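Local coordinates for DNA binding protein (Mycobacterium tuberculosis, PDB 4NB5) that represses transcription of its own gene and of mycobacterial MmpS-MmpL transport systems by binding directly, as a homodimer, to their promoter regions, at residues G37-W42 / T69-L74; S52-A57 / D88-F93; F79-A84 / R94-A99. All blocks are in the same frame, centred on the assembly; numbering follows the deposited sequence.

Interaction 1: G37-W42 / T69-L74; sequences GRLLGW and TNARML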
loop_
_atom_site.group_PDB
_atom_site.type_symbol
_atom_site.label_atom_id
_atom_site.label_comp_id
_atom_site.label_asym_id
_atom_site.label_seq_id
_atom_site.Cartn_x
_atom_site.Cartn_y
_atom_site.Cartn_z
ATOM N N GLY B 37 -5.875 -18.017 3.237
ATOM C CA GLY B 37 -7.290 -17.969 2.919
ATOM C C GLY B 37 -8.170 -18.234 4.130
ATOM O O GLY B 37 -9.167 -17.545 4.347
ATOM N N ARG B 38 -7.809 -19.252 4.908
ATOM C CA ARG B 38 -8.572 -19.596 6.111
ATOM C C ARG B 38 -8.507 -18.476 7.140
ATOM O O ARG B 38 -9.513 -18.146 7.773
ATOM C CB ARG B 38 -8.065 -20.914 6.710
ATOM C CG ARG B 38 -8.328 -22.127 5.829
ATOM C CD ARG B 38 -7.664 -23.385 6.394
ATOM N NE ARG B 38 -8.271 -23.782 7.665
ATOM C CZ ARG B 38 -7.602 -24.108 8.771
ATOM N NH1 ARG B 38 -6.273 -24.100 8.806
ATOM N NH2 ARG B 38 -8.281 -24.448 9.859
ATOM N N LEU B 39 -7.323 -17.882 7.294
ATOM C CA LEU B 39 -7.142 -16.749 8.198
ATOM C C LEU B 39 -7.995 -15.544 7.793
ATOM O O LEU B 39 -8.649 -14.926 8.640
ATOM C CB LEU B 39 -5.663 -16.365 8.297
ATOM C CG LEU B 39 -5.374 -15.141 9.164
ATOM C CD1 LEU B 39 -5.927 -15.315 10.567
ATOM C CD2 LEU B 39 -3.878 -14.864 9.216
ATOM N N LEU B 40 -8.010 -15.216 6.500
ATOM C CA LEU B 40 -8.842 -14.121 6.028
ATOM C C LEU B 40 -10.313 -14.448 6.273
ATOM O O LEU B 40 -11.072 -13.614 6.751
ATOM C CB LEU B 40 -8.589 -13.846 4.549
ATOM C CG LEU B 40 -9.429 -12.726 3.926
ATOM C CD1 LEU B 40 -9.269 -11.417 4.682
ATOM C CD2 LEU B 40 -9.079 -12.532 2.464
ATOM N N GLY B 41 -10.713 -15.674 5.951
ATOM C CA GLY B 41 -12.079 -16.096 6.196
ATOM C C GLY B 41 -12.470 -15.980 7.665
ATOM O O GLY B 41 -13.543 -15.477 7.994
ATOM N N TRP B 42 -11.602 -16.454 8.549
ATOM C CA TRP B 42 -11.855 -16.359 9.977
ATOM C C TRP B 42 -12.035 -14.900 10.414
ATOM O O TRP B 42 -12.954 -14.577 11.162
ATOM C CB TRP B 42 -10.724 -17.017 10.773
ATOM C CG TRP B 42 -10.968 -17.018 12.254
ATOM C CD1 TRP B 42 -10.398 -16.192 13.176
ATOM C CD2 TRP B 42 -11.846 -17.891 12.983
ATOM N NE1 TRP B 42 -10.864 -16.495 14.435
ATOM C CE2 TRP B 42 -11.751 -17.526 14.340
ATOM C CE3 TRP B 42 -12.687 -18.942 12.615
ATOM C CZ2 TRP B 42 -12.479 -18.184 15.333
ATOM C CZ3 TRP B 42 -13.412 -19.589 13.609
ATOM C CH2 TRP B 42 -13.302 -19.203 14.949
ATOM N N THR B 69 3.442 -15.674 9.522
ATOM C CA THR B 69 3.840 -15.450 8.135
ATOM C C THR B 69 2.625 -15.141 7.265
ATOM O O THR B 69 2.681 -14.268 6.398
ATOM C CB THR B 69 4.614 -16.646 7.538
ATOM O OG1 THR B 69 3.753 -17.783 7.419
ATOM C CG2 THR B 69 5.806 -17.001 8.410
ATOM N N ASN B 70 1.518 -15.835 7.504
ATOM C CA ASN B 70 0.318 -15.574 6.716
ATOM C C ASN B 70 -0.390 -14.277 7.093
ATOM O O ASN B 70 -0.983 -13.621 6.234
ATOM C CB ASN B 70 -0.619 -16.774 6.751
ATOM C CG ASN B 70 -0.077 -17.924 5.951
ATOM O OD1 ASN B 70 -0.048 -17.874 4.721
ATOM N ND2 ASN B 70 0.410 -18.950 6.637
ATOM N N ALA B 71 -0.312 -13.885 8.359
ATOM C CA ALA B 71 -0.836 -12.585 8.760
ATOM C C ALA B 71 -0.064 -11.473 8.049
ATOM O O ALA B 71 -0.643 -10.495 7.576
ATOM C CB ALA B 71 -0.764 -12.416 10.269
ATOM N N ARG B 72 1.252 -11.636 7.973
ATOM C CA ARG B 72 2.102 -10.665 7.303
ATOM C C ARG B 72 1.684 -10.493 5.841
ATOM O O ARG B 72 1.649 -9.376 5.329
ATOM C CB ARG B 72 3.564 -11.111 7.393
ATOM C CG ARG B 72 4.563 -10.109 6.830
ATOM C CD ARG B 72 5.996 -10.564 7.086
ATOM N NE ARG B 72 6.166 -11.044 8.459
ATOM C CZ ARG B 72 6.616 -12.251 8.799
ATOM N NH1 ARG B 72 6.975 -13.141 7.879
ATOM N NH2 ARG B 72 6.718 -12.572 10.082
ATOM N N MET B 73 1.352 -11.602 5.188
ATOM C CA MET B 73 0.922 -11.571 3.800
ATOM C C MET B 73 -0.389 -10.799 3.651
ATOM O O MET B 73 -0.532 -9.962 2.763
ATOM C CB MET B 73 0.764 -12.999 3.297
ATOM C CG MET B 73 0.401 -13.118 1.833
ATOM S SD MET B 73 0.475 -14.829 1.250
ATOM C CE MET B 73 1.609 -15.571 2.434
ATOM N N LEU B 74 -1.348 -11.086 4.524
ATOM C CA LEU B 74 -2.639 -10.417 4.442
ATOM C C LEU B 74 -2.528 -8.930 4.756
ATOM O O LEU B 74 -3.317 -8.128 4.257
ATOM C CB LEU B 74 -3.653 -11.078 5.383
ATOM C CG LEU B 74 -4.072 -12.502 5.009
ATOM C CD1 LEU B 74 -5.028 -13.068 6.050
ATOM C CD2 LEU B 74 -4.706 -12.564 3.625
#
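Leu74 sends its methyl CD1 against Leu39 CG and the backbone N and CB of Leu40, and most of this helix-helix contact is made there. Its CD1 lies 3.8 Å from CG of Leu39 and 3.7 Å from the backbone N of Leu40, so the methyl rests against main chain as well as side chain. CB of Leu40 adds a third approach, 3.9 Å from Leu74 CD1. Leu39 answers in the other direction: its CD2 reaches past Leu74 to the backbone of the second helix, 3.8 Å from Ala71 N, and touches Ala71 CB at 4.1 Å. The side chains of Leu39 and Leu74 cross obliquely. The first torsion of Leu39 sets its CG anti to the backbone N (chi1 177°), the position in which that atom meets Leu74 CD1.

No hydrogen bond spans the two segments; methyl groups pack on side chains and main chain, burying 196 Å² in all. The local axes approach to 9.9 Å and cross at -68°, a steep angle that confines the touching residues to a small patch. Next to that patch, Asn70 contributes its carbonyl carbon to the wall around Leu39 CD2, but its amide is engaged elsewhere, OD1 with Thr33 OG1 and ND2 with Gly66 O.

The contact joins helix 34-45 to helix 64-77, the latter inferred to belong to the DNA-binding helix-turn-helix of this MarR-type domain. Phe27 of helix 16-28 packs on both Leu40 and Leu74, Leu56 of helix 53-59 lies on Leu39, and from strand 92-95 Leu95 and Phe93 come against Leu40 and Ala71 respectively.

Interaction 2: S52-A57 / D88-F93; sequences SSEELA and DRRTYF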
loop_
_atom_site.group_PDB
_atom_site.type_symbol
_atom_site.label_atom_id
_atom_site.label_comp_id
_atom_site.label_asym_id
_atom_site.label_seq_id
_atom_site.Cartn_x
_atom_site.Cartn_y
_atom_site.Cartn_z
ATOM N N SER B 52 -6.311 -12.417 19.008
ATOM C CA SER B 52 -4.897 -12.559 19.335
ATOM C C SER B 52 -4.238 -13.637 18.489
ATOM O O SER B 52 -4.907 -14.528 17.958
ATOM C CB SER B 52 -4.729 -12.917 20.813
ATOM O OG SER B 52 -5.061 -14.277 21.034
ATOM N N SER B 53 -2.916 -13.566 18.376
ATOM C CA SER B 53 -2.154 -14.563 17.631
ATOM C C SER B 53 -2.452 -15.973 18.144
ATOM O O SER B 53 -2.624 -16.914 17.361
ATOM C CB SER B 53 -0.654 -14.278 17.745
ATOM O OG SER B 53 -0.299 -13.124 17.006
ATOM N N GLU B 54 -2.533 -16.105 19.464
ATOM C CA GLU B 54 -2.790 -17.393 20.097
ATOM C C GLU B 54 -4.187 -17.903 19.748
ATOM O O GLU B 54 -4.362 -19.082 19.434
ATOM C CB GLU B 54 -2.634 -17.271 21.616
ATOM C CG GLU B 54 -1.208 -16.953 22.086
ATOM C CD GLU B 54 -0.713 -15.558 21.698
ATOM O OE1 GLU B 54 0.503 -15.420 21.442
ATOM O OE2 GLU B 54 -1.521 -14.600 21.662
ATOM N N GLU B 55 -5.170 -17.007 19.795
ATOM C CA GLU B 55 -6.552 -17.350 19.474
ATOM C C GLU B 55 -6.685 -17.833 18.034
ATOM O O GLU B 55 -7.439 -18.769 17.746
ATOM C CB GLU B 55 -7.465 -16.143 19.692
ATOM C CG GLU B 55 -7.773 -15.854 21.150
ATOM C CD GLU B 55 -8.603 -14.594 21.336
ATOM O OE1 GLU B 55 -8.538 -13.693 20.468
ATOM O OE2 GLU B 55 -9.322 -14.507 22.353
ATOM N N LEU B 56 -5.952 -17.184 17.133
ATOM C CA LEU B 56 -5.980 -17.545 15.721
ATOM C C LEU B 56 -5.355 -18.913 15.501
ATOM O O LEU B 56 -5.893 -19.746 14.770
ATOM C CB LEU B 56 -5.250 -16.487 14.887
ATOM C CG LEU B 56 -5.945 -15.126 14.880
ATOM C CD1 LEU B 56 -5.069 -14.059 14.233
ATOM C CD2 LEU B 56 -7.287 -15.213 14.171
ATOM N N ALA B 57 -4.218 -19.155 16.147
ATOM C CA ALA B 57 -3.550 -20.440 16.022
ATOM C C ALA B 57 -4.456 -21.556 16.529
ATOM O O ALA B 57 -4.509 -22.628 15.938
ATOM C CB ALA B 57 -2.242 -20.433 16.785
ATOM N N ASP B 88 -1.058 -4.705 27.372
ATOM C CA ASP B 88 -1.059 -6.076 26.873
ATOM C C ASP B 88 0.128 -6.304 25.944
ATOM O O ASP B 88 0.489 -5.423 25.170
ATOM C CB ASP B 88 -2.364 -6.327 26.120
ATOM C CG ASP B 88 -2.622 -7.794 25.868
ATOM O OD1 ASP B 88 -1.644 -8.556 25.707
ATOM O OD2 ASP B 88 -3.809 -8.183 25.829
ATOM N N ARG B 89 0.746 -7.479 26.011
ATOM C CA ARG B 89 1.890 -7.750 25.142
ATOM C C ARG B 89 1.614 -8.896 24.168
ATOM O O ARG B 89 2.523 -9.415 23.518
ATOM C CB ARG B 89 3.162 -7.978 25.965
ATOM C CG ARG B 89 3.488 -9.410 26.344
ATOM C CD ARG B 89 4.821 -9.430 27.084
ATOM N NE ARG B 89 5.180 -10.743 27.614
ATOM C CZ ARG B 89 4.805 -11.205 28.803
ATOM N NH1 ARG B 89 4.036 -10.474 29.601
ATOM N NH2 ARG B 89 5.193 -12.411 29.194
ATOM N N ARG B 90 0.344 -9.264 24.055
ATOM C CA ARG B 90 -0.103 -10.156 22.995
ATOM C C ARG B 90 -0.220 -9.369 21.692
ATOM O O ARG B 90 -0.461 -8.160 21.705
ATOM C CB ARG B 90 -1.454 -10.778 23.354
ATOM C CG ARG B 90 -1.364 -11.910 24.370
ATOM C CD ARG B 90 -2.728 -12.266 24.934
ATOM N NE ARG B 90 -3.247 -11.209 25.796
ATOM C CZ ARG B 90 -4.427 -11.250 26.406
ATOM N NH1 ARG B 90 -5.226 -12.299 26.252
ATOM N NH2 ARG B 90 -4.812 -10.238 27.173
ATOM N N THR B 91 -0.028 -10.057 20.572
ATOM C CA THR B 91 -0.246 -9.472 19.254
ATOM C C THR B 91 -1.688 -9.732 18.822
ATOM O O THR B 91 -2.155 -10.866 18.887
ATOM C CB THR B 91 0.701 -10.087 18.209
ATOM O OG1 THR B 91 2.062 -9.845 18.586
ATOM C CG2 THR B 91 0.446 -9.492 16.829
ATOM N N TYR B 92 -2.395 -8.685 18.407
ATOM C CA TYR B 92 -3.758 -8.841 17.896
ATOM C C TYR B 92 -3.828 -8.508 16.411
ATOM O O TYR B 92 -3.064 -7.684 15.911
ATOM C CB TYR B 92 -4.733 -7.933 18.638
ATOM C CG TYR B 92 -4.897 -8.275 20.094
ATOM C CD1 TYR B 92 -5.815 -9.231 20.502
ATOM C CD2 TYR B 92 -4.136 -7.635 21.061
ATOM C CE1 TYR B 92 -5.970 -9.542 21.838
ATOM C CE2 TYR B 92 -4.283 -7.941 22.399
ATOM C CZ TYR B 92 -5.200 -8.894 22.781
ATOM O OH TYR B 92 -5.346 -9.199 24.115
ATOM N N PHE B 93 -4.758 -9.152 15.713
ATOM C CA PHE B 93 -5.046 -8.799 14.329
ATOM C C PHE B 93 -6.532 -8.581 14.174
ATOM O O PHE B 93 -7.344 -9.111 14.938
ATOM C CB PHE B 93 -4.599 -9.897 13.363
ATOM C CG PHE B 93 -3.129 -10.150 13.380
ATOM C CD1 PHE B 93 -2.257 -9.313 12.703
ATOM C CD2 PHE B 93 -2.611 -11.220 14.086
ATOM C CE1 PHE B 93 -0.894 -9.551 12.723
ATOM C CE2 PHE B 93 -1.253 -11.458 14.114
ATOM C CZ PHE B 93 -0.394 -10.625 13.431
HETATM O O HOH W 1 0.850 -12.912 20.952
#
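The carbonyl oxygen of Thr91 takes one hydrogen bond and a CA-H...O contact from two neighbouring serines at the start of helix 53-59. Ser53 N donates to Thr91 O at 2.9 Å, nearly along the C=O axis (C=O...N angle 165°), and Ser52 brings its CA-H to the same oxygen, with CA 3.3 Å away. The hydroxyl of Ser53 lies near it too, but only as a weak and unsettled bond. Here the first helix of the inferred helix-turn-helix is joined to the wing of a winged-helix domain: Ser52 pairs with Tyr92 as an antiparallel non-hydrogen-bonded bridge and is at once the N-cap of the helix.

The cap is a complete capping box. Ser52 OG, set between its own backbone N and carbonyl carbon (chi1 76°), accepts from Glu55 N at 3.0 Å, and Glu55 OE1 accepts from Ser52 N, also at 3.0 Å. Ser52 CB lies against the Tyr92 ring near CE1.

On one flank, Leu56 CD1 meets CD2 of Phe93 at 3.8 Å, their side chains crossing at about a right angle; Trp42 and Ile67 also pack on Leu56. On another, a water donates to Glu54 OE1 at 2.6 Å and accepts from Thr91 N, bridging Glu54 and Thr91, while Glu54 OE2 lies against the aliphatic part of Arg90.

Asp88 ties together residues 88-92. Its OD1 takes both Arg90 N, an Asx turn, and Arg90 NE, and its OD2 accepts from Tyr92 OH at 2.5 Å, from above the carboxylate plane. That same Tyr92 OH sits 3.1 Å above the Arg90 guanidinium plane, over its centre.

Interaction 3: F79-A84 / R94-A99; sequences FIERLA and RLRPNA. With 2JT (1,3-dihydroxypropan-2-yl octadecanoate), chain E.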
loop_
_atom_site.group_PDB
_atom_site.type_symbol
_atom_site.label_atom_id
_atom_site.label_comp_id
_atom_site.label_asym_id
_atom_site.label_seq_id
_atom_site.Cartn_x
_atom_site.Cartn_y
_atom_site.Cartn_z
ATOM N N PHE B 79 -5.585 -6.322 3.581
ATOM C CA PHE B 79 -6.865 -6.774 4.129
ATOM C C PHE B 79 -6.980 -6.670 5.643
ATOM O O PHE B 79 -8.071 -6.423 6.158
ATOM C CB PHE B 79 -7.158 -8.228 3.737
ATOM C CG PHE B 79 -7.343 -8.441 2.260
ATOM C CD1 PHE B 79 -8.383 -7.829 1.584
ATOM C CD2 PHE B 79 -6.491 -9.273 1.555
ATOM C CE1 PHE B 79 -8.558 -8.025 0.224
ATOM C CE2 PHE B 79 -6.664 -9.476 0.195
ATOM C CZ PHE B 79 -7.703 -8.847 -0.467
ATOM N N ILE B 80 -5.881 -6.898 6.356
ATOM C CA ILE B 80 -5.927 -6.912 7.815
ATOM C C ILE B 80 -4.893 -5.983 8.426
ATOM O O ILE B 80 -4.005 -5.481 7.739
ATOM C CB ILE B 80 -5.746 -8.341 8.389
ATOM C CG1 ILE B 80 -4.279 -8.780 8.339
ATOM C CG2 ILE B 80 -6.656 -9.319 7.657
ATOM C CD1 ILE B 80 -4.022 -10.149 8.997
ATOM N N GLU B 81 -5.038 -5.744 9.726
ATOM C CA GLU B 81 -4.141 -4.854 10.446
ATOM C C GLU B 81 -3.689 -5.487 11.747
ATOM O O GLU B 81 -4.390 -6.312 12.341
ATOM C CB GLU B 81 -4.825 -3.525 10.741
ATOM C CG GLU B 81 -6.068 -3.646 11.593
ATOM C CD GLU B 81 -6.933 -2.401 11.549
ATOM O OE1 GLU B 81 -6.644 -1.504 10.734
ATOM O OE2 GLU B 81 -7.904 -2.324 12.331
ATOM N N ARG B 82 -2.498 -5.088 12.165
ATOM C CA ARG B 82 -1.948 -5.448 13.455
ATOM C C ARG B 82 -2.424 -4.420 14.470
ATOM O O ARG B 82 -2.495 -3.225 14.169
ATOM C CB ARG B 82 -0.423 -5.432 13.355
ATOM C CG ARG B 82 0.318 -6.020 14.542
ATOM C CD ARG B 82 1.825 -5.946 14.317
ATOM N NE ARG B 82 2.221 -6.613 13.075
ATOM C CZ ARG B 82 2.495 -7.909 12.971
ATOM N NH1 ARG B 82 2.424 -8.700 14.036
ATOM N NH2 ARG B 82 2.844 -8.423 11.798
ATOM N N LEU B 83 -2.778 -4.885 15.662
ATOM C CA LEU B 83 -3.121 -3.996 16.757
ATOM C C LEU B 83 -2.350 -4.414 18.002
ATOM O O LEU B 83 -1.934 -5.567 18.134
ATOM C CB LEU B 83 -4.622 -4.028 17.028
ATOM C CG LEU B 83 -5.516 -3.372 15.975
ATOM C CD1 LEU B 83 -6.968 -3.433 16.418
ATOM C CD2 LEU B 83 -5.106 -1.928 15.728
ATOM N N ALA B 84 -2.149 -3.461 18.904
ATOM C CA ALA B 84 -1.436 -3.720 20.147
ATOM C C ALA B 84 -1.952 -2.784 21.229
ATOM O O ALA B 84 -2.433 -1.689 20.933
ATOM C CB ALA B 84 0.063 -3.534 19.947
ATOM N N ARG B 94 -6.865 -7.811 13.151
ATOM C CA ARG B 94 -8.237 -7.490 12.871
ATOM C C ARG B 94 -8.405 -7.209 11.378
ATOM O O ARG B 94 -7.532 -6.701 10.760
ATOM C CB ARG B 94 -8.500 -6.202 13.573
ATOM C CG ARG B 94 -9.845 -5.909 13.948
ATOM C CD ARG B 94 -9.882 -4.414 14.149
ATOM N NE ARG B 94 -10.887 -4.238 13.243
ATOM C CZ ARG B 94 -12.134 -4.209 13.553
ATOM N NH1 ARG B 94 -12.553 -4.177 14.762
ATOM N NH2 ARG B 94 -12.923 -4.189 12.585
ATOM N N LEU B 95 -9.540 -7.567 10.838
ATOM C CA LEU B 95 -9.833 -7.167 9.477
ATOM C C LEU B 95 -9.900 -5.654 9.428
ATOM O O LEU B 95 -10.447 -5.007 10.326
ATOM C CB LEU B 95 -11.167 -7.752 9.031
ATOM C CG LEU B 95 -11.447 -7.694 7.539
ATOM C CD1 LEU B 95 -10.674 -8.780 6.808
ATOM C CD2 LEU B 95 -12.940 -7.824 7.288
ATOM N N ARG B 96 -9.349 -5.070 8.376
ATOM C CA ARG B 96 -9.373 -3.625 8.247
ATOM C C ARG B 96 -10.770 -3.120 7.930
ATOM O O ARG B 96 -11.575 -3.821 7.326
ATOM C CB ARG B 96 -8.394 -3.170 7.166
ATOM C CG ARG B 96 -7.107 -2.600 7.722
ATOM C CD ARG B 96 -6.703 -1.348 6.970
ATOM N NE ARG B 96 -5.824 -1.647 5.852
ATOM C CZ ARG B 96 -5.582 -0.819 4.841
ATOM N NH1 ARG B 96 -6.174 0.370 4.774
ATOM N NH2 ARG B 96 -4.759 -1.198 3.878
ATOM N N PRO B 97 -11.082 -1.888 8.359
ATOM C CA PRO B 97 -12.348 -1.313 7.900
ATOM C C PRO B 97 -12.346 -1.268 6.373
ATOM O O PRO B 97 -11.295 -1.000 5.794
ATOM C CB PRO B 97 -12.312 0.118 8.458
ATOM C CG PRO B 97 -11.265 0.117 9.512
ATOM C CD PRO B 97 -10.277 -0.938 9.140
ATOM N N ASN B 98 -13.476 -1.546 5.733
ATOM C CA ASN B 98 -13.550 -1.467 4.282
ATOM C C ASN B 98 -12.413 -2.286 3.649
ATOM O O ASN B 98 -11.745 -1.824 2.718
ATOM C CB ASN B 98 -13.453 0.006 3.871
ATOM C CG ASN B 98 -14.261 0.333 2.629
ATOM O OD1 ASN B 98 -15.235 -0.345 2.305
ATOM N ND2 ASN B 98 -13.862 1.394 1.931
ATOM N N ALA B 99 -12.213 -3.507 4.145
ATOM C CA ALA B 99 -11.018 -4.296 3.828
ATOM C C ALA B 99 -10.794 -4.563 2.347
ATOM O O ALA B 99 -9.660 -4.531 1.877
ATOM C CB ALA B 99 -11.039 -5.618 4.586
HETATM C C10 2JT E . -6.879 -12.095 -3.105
HETATM C C13 2JT E . -5.431 -14.093 -6.290
HETATM C C15 2JT E . -6.952 -13.760 -8.235
HETATM C C17 2JT E . -6.777 -14.784 -10.469
HETATM C C20 2JT E . -9.345 -17.510 -11.323
HETATM C C21 2JT E . -10.250 -17.161 -12.426
HETATM C C22 2JT E . -11.710 -17.494 -12.074
HETATM C C24 2JT E . -13.194 -19.222 -11.158
HETATM O O01 2JT E . -5.412 -10.349 -5.248
HETATM C C02 2JT E . -6.234 -9.981 -4.457
HETATM O O03 2JT E . -5.710 -9.125 -3.550
HETATM C C04 2JT E . -6.067 -7.966 -3.238
HETATM C C05 2JT E . -6.782 -7.293 -4.371
HETATM O O06 2JT E . -8.073 -6.995 -4.019
HETATM C C07 2JT E . -4.591 -7.470 -2.936
HETATM O O08 2JT E . -4.612 -6.313 -2.622
HETATM C C09 2JT E . -7.429 -10.824 -3.892
HETATM C C11 2JT E . -6.738 -13.322 -4.022
HETATM C C12 2JT E . -5.841 -12.981 -5.294
HETATM C C14 2JT E . -5.521 -13.620 -7.725
HETATM C C16 2JT E . -7.094 -13.591 -9.673
HETATM C C18 2JT E . -7.660 -15.900 -10.204
HETATM C C19 2JT E . -7.960 -16.816 -11.414
HETATM C C23 2JT E . -12.054 -18.916 -12.019
HETATM C C25 2JT E . -13.118 -20.730 -10.920
#
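Strands 80-83 and 92-95 run antiparallel, with Ile80 and Leu95 as a non-hydrogen-bonded pair and Glu81 and Arg94 as the hydrogen-bonded pair beside it. Two bonds close the latter, Glu81 N to Arg94 O at 2.9 Å and Arg94 N to Glu81 O at 3.0 Å. Just beyond, Arg96 N donates almost straight to Phe79 O (2.9 Å, N-H...O angle 171°), extending the bonding past the end of the strand; Ala99 CB closes on the same oxygen at 3.5 Å.

Glu81 and Arg94 leave the sheet on one face and lie side by side, pointing the same way. Glu81 CG sits between its own N and carbonyl carbon (chi1 60°), which carries it over Arg94 O. The resulting salt bridge is long, Glu81 OE2 to Arg94 NE 3.7 Å, and the carboxylate and guanidinium planes are turned 64° apart. Each group has firmer partners: Arg94 NE donates to Leu95 O at 3.0 Å, Arg94 NH1 pairs with Glu18 of a third subunit, and Glu81 OE2 accepts from Gln22 of that same subunit. Leu83 CD1 touches Arg94 CD.

Ile80 and Leu95 instead pack on helices of their own chain. Ile80 CG2 meets Leu95 CD1 at 4.1 Å, the two side chains crossing at about a right angle, and Leu74 and Ile75 pack on Ile80. Phe79 reaches the bound lipid, its CZ 3.3 Å from C04 of the glycerol moiety, with Phe100 against its ring.

This hairpin is the wing of the winged helix-turn-helix domain found in MarR-type regulators, and the residue at its base, Phe79, lines the pocket of the octadecanoate ester.

In the fold
Of the paired segments, 37-42 on helix 34-45 comes first, and interaction 1 closes a loop of 26 residues by bringing helix 64-77 back against it. Interaction 2 starts within that loop, at residues 52-57, and ends far beyond it at 88-93, so it crosses interaction 1. Interaction 3 opens only after interaction 1 has closed; being a hairpin, it spans just nine intervening residues, but its first strand lies inside the loop of interaction 2, which it also crosses. Strand 92-95 serves both 2 and 3, joined through Tyr92 O and Leu83 N. Leu56 and Phe93 link interaction 2 to interaction 1, uniting helices and wing in one domain.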